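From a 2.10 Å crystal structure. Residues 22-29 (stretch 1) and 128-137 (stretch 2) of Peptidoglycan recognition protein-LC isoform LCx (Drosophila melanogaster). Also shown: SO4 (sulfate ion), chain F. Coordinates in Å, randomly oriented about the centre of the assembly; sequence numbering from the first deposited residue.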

# COMPACT_ATOMS: atom_id res chain seq x y z
N GLN B 22 29.02 -7.49 -8.09
CA GLN B 22 30.39 -7.07 -8.36
C GLN B 22 30.56 -5.68 -7.76
O GLN B 22 29.78 -4.75 -8.07
CB GLN B 22 30.70 -7.06 -9.86
CG GLN B 22 32.14 -6.63 -10.20
CD GLN B 22 32.79 -7.44 -11.32
OE1 GLN B 22 32.13 -8.24 -11.99
NE2 GLN B 22 34.09 -7.25 -11.51
N LEU B 23 31.53 -5.55 -6.87
CA LEU B 23 31.84 -4.28 -6.25
C LEU B 23 33.08 -3.70 -6.94
O LEU B 23 33.90 -4.46 -7.45
CB LEU B 23 32.10 -4.47 -4.75
CG LEU B 23 30.97 -5.08 -3.90
CD1 LEU B 23 31.49 -5.36 -2.48
CD2 LEU B 23 29.77 -4.18 -3.86
N PRO B 24 33.22 -2.36 -6.97
CA PRO B 24 32.29 -1.34 -6.46
C PRO B 24 31.09 -1.11 -7.38
O PRO B 24 31.18 -1.38 -8.57
CB PRO B 24 33.16 -0.07 -6.43
CG PRO B 24 34.19 -0.29 -7.49
CD PRO B 24 34.44 -1.76 -7.54
N ILE B 25 30.00 -0.62 -6.82
CA ILE B 25 28.77 -0.38 -7.57
C ILE B 25 28.72 1.09 -7.92
O ILE B 25 29.05 1.94 -7.09
CB ILE B 25 27.54 -0.77 -6.71
CG1 ILE B 25 27.46 -2.28 -6.56
CG2 ILE B 25 26.23 -0.22 -7.30
CD1 ILE B 25 26.82 -2.69 -5.26
N ASN B 26 28.34 1.43 -9.14
CA ASN B 26 28.29 2.84 -9.50
C ASN B 26 26.91 3.37 -9.91
O ASN B 26 26.82 4.37 -10.61
CB ASN B 26 29.38 3.20 -10.51
CG ASN B 26 28.93 3.09 -11.91
OD1 ASN B 26 28.44 2.04 -12.35
ND2 ASN B 26 29.11 4.19 -12.66
N ARG B 27 25.87 2.71 -9.42
CA ARG B 27 24.48 3.17 -9.60
C ARG B 27 23.74 3.09 -8.27
O ARG B 27 23.82 2.08 -7.58
CB ARG B 27 23.78 2.30 -10.64
CG ARG B 27 22.35 2.68 -10.96
CD ARG B 27 21.70 1.67 -11.94
NE ARG B 27 22.52 1.43 -13.12
CZ ARG B 27 22.69 0.25 -13.73
NH1 ARG B 27 22.12 -0.87 -13.27
NH2 ARG B 27 23.45 0.18 -14.82
N VAL B 28 23.05 4.18 -7.91
CA VAL B 28 22.15 4.22 -6.76
C VAL B 28 20.77 4.65 -7.24
O VAL B 28 20.65 5.59 -8.04
CB VAL B 28 22.63 5.22 -5.67
CG1 VAL B 28 21.55 5.42 -4.58
CG2 VAL B 28 23.93 4.76 -5.05
N VAL B 29 19.73 3.97 -6.75
CA VAL B 29 18.35 4.26 -7.12
C VAL B 29 17.54 4.59 -5.87
O VAL B 29 17.42 3.78 -4.95
CB VAL B 29 17.71 3.08 -7.87
CG1 VAL B 29 16.28 3.43 -8.27
CG2 VAL B 29 18.53 2.73 -9.11
N LEU B 128 33.74 2.84 2.10
CA LEU B 128 33.99 1.40 2.20
C LEU B 128 34.25 0.75 0.85
O LEU B 128 34.44 -0.46 0.77
CB LEU B 128 32.79 0.71 2.86
CG LEU B 128 32.40 1.16 4.27
CD1 LEU B 128 31.09 0.47 4.67
CD2 LEU B 128 33.50 0.86 5.26
N LYS B 129 34.23 1.54 -0.23
CA LYS B 129 34.41 1.00 -1.58
C LYS B 129 33.27 0.09 -2.05
O LYS B 129 33.47 -0.76 -2.92
CB LYS B 129 35.74 0.24 -1.70
CG LYS B 129 36.85 1.03 -2.29
CD LYS B 129 37.37 2.09 -1.35
CE LYS B 129 38.82 2.42 -1.67
NZ LYS B 129 39.05 3.88 -1.57
N LYS B 130 32.08 0.27 -1.49
CA LYS B 130 30.90 -0.44 -1.98
C LYS B 130 30.38 0.31 -3.19
O LYS B 130 29.82 -0.30 -4.11
CB LYS B 130 29.82 -0.56 -0.91
CG LYS B 130 30.28 -1.23 0.37
CD LYS B 130 30.70 -2.70 0.16
CE LYS B 130 31.00 -3.36 1.49
NZ LYS B 130 31.03 -4.86 1.42
N LEU B 131 30.56 1.63 -3.18
CA LEU B 131 30.18 2.50 -4.28
C LEU B 131 31.42 3.15 -4.89
O LEU B 131 32.34 3.49 -4.18
CB LEU B 131 29.26 3.63 -3.78
CG LEU B 131 27.85 3.31 -3.29
CD1 LEU B 131 27.20 4.58 -2.70
CD2 LEU B 131 27.02 2.75 -4.41
N THR B 132 31.40 3.36 -6.20
CA THR B 132 32.43 4.14 -6.85
C THR B 132 32.41 5.58 -6.33
O THR B 132 31.37 6.07 -5.86
CB THR B 132 32.22 4.20 -8.36
OG1 THR B 132 30.90 4.67 -8.62
CG2 THR B 132 32.42 2.83 -8.99
N THR B 133 33.56 6.24 -6.44
CA THR B 133 33.72 7.65 -6.11
C THR B 133 32.81 8.53 -6.99
O THR B 133 32.30 9.54 -6.52
CB THR B 133 35.21 8.07 -6.28
OG1 THR B 133 36.02 7.38 -5.31
CG2 THR B 133 35.39 9.57 -6.11
N ASN B 134 32.60 8.13 -8.24
CA ASN B 134 31.72 8.89 -9.15
C ASN B 134 30.39 8.18 -9.49
O ASN B 134 29.92 8.22 -10.65
CB ASN B 134 32.49 9.25 -10.43
CG ASN B 134 33.08 8.03 -11.14
OD1 ASN B 134 33.09 6.91 -10.60
ND2 ASN B 134 33.58 8.24 -12.36
N TYR B 135 29.77 7.56 -8.49
CA TYR B 135 28.52 6.83 -8.70
C TYR B 135 27.43 7.76 -9.22
O TYR B 135 27.38 8.94 -8.86
CB TYR B 135 28.05 6.14 -7.41
CG TYR B 135 27.58 7.09 -6.34
CD1 TYR B 135 26.25 7.56 -6.32
CD2 TYR B 135 28.44 7.53 -5.33
CE1 TYR B 135 25.81 8.45 -5.34
CE2 TYR B 135 28.00 8.42 -4.35
CZ TYR B 135 26.68 8.87 -4.35
OH TYR B 135 26.26 9.75 -3.39
N ARG B 136 26.57 7.21 -10.08
CA ARG B 136 25.42 7.94 -10.61
C ARG B 136 24.18 7.64 -9.75
O ARG B 136 23.93 6.48 -9.40
CB ARG B 136 25.19 7.57 -12.07
CG ARG B 136 26.34 8.01 -12.98
CD ARG B 136 25.97 7.96 -14.45
NE ARG B 136 27.14 7.90 -15.34
CZ ARG B 136 27.11 8.12 -16.65
NH1 ARG B 136 25.97 8.41 -17.27
NH2 ARG B 136 28.23 8.03 -17.37
N LEU B 137 23.45 8.69 -9.37
CA LEU B 137 22.26 8.55 -8.55
C LEU B 137 21.02 8.87 -9.38
O LEU B 137 21.02 9.86 -10.12
CB LEU B 137 22.34 9.45 -7.32
CG LEU B 137 21.15 9.30 -6.35
CD1 LEU B 137 21.60 9.36 -4.92
CD2 LEU B 137 20.09 10.36 -6.63
S SO4 F . 22.54 -2.04 -17.56
O1 SO4 F . 21.30 -2.64 -18.04
O2 SO4 F . 23.63 -2.28 -18.51
O3 SO4 F . 22.90 -2.63 -16.27
O4 SO4 F . 22.34 -0.59 -17.43
O HOH W 1 29.96 7.18 -13.30

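Val28 lies at the apolar centre of the contact, buried between three side chains of the second stretch. Its CG2 packs 3.7 Å from Leu131 CD2 and 3.9 Å from Tyr135 CD1, while its CG1 lies 4.0 Å from Leu137 CD1; a compact, branched valine in the t rotamer thus reaches all three. Ile25 shares the sheet face of Val28, Leu131 and Leu137, and its CG2 approaches Leu131 CD2 at 4.2 Å.

Around this cluster the backbones pair in parallel. Ile25 N donates to Lys130 O (2.7 Å), and Thr132 N to Ile25 O (2.9 Å), so Ile25 brackets Leu131. A type I turn from Thr132 to Tyr135 then takes the chain round a corner between the two short strands of the second stretch, and pairing resumes when Arg136 N donates to Asn26 O (2.9 Å) and Val28 N to Arg136 O (2.9 Å). Arg27 and Arg136 share the other face, leaving the apolar cluster undisturbed.

Towards the edge, Pro24, which follows a cis peptide bond and has no amide hydrogen, packs its CG 3.9 Å from Thr132 CG2. Leu23 CD1 rests 3.8 Å from Lys130 CD, in the lysine's aliphatic part. At the polar margin, a water donates to Asn134 O (2.8 Å) and weakly accepts from Asn26 ND2 (3.2 Å). Beyond the contact, Arg27 NH2 donates to O3 of a sulfate ion (3.2 Å), probably from the crystallisation liquor.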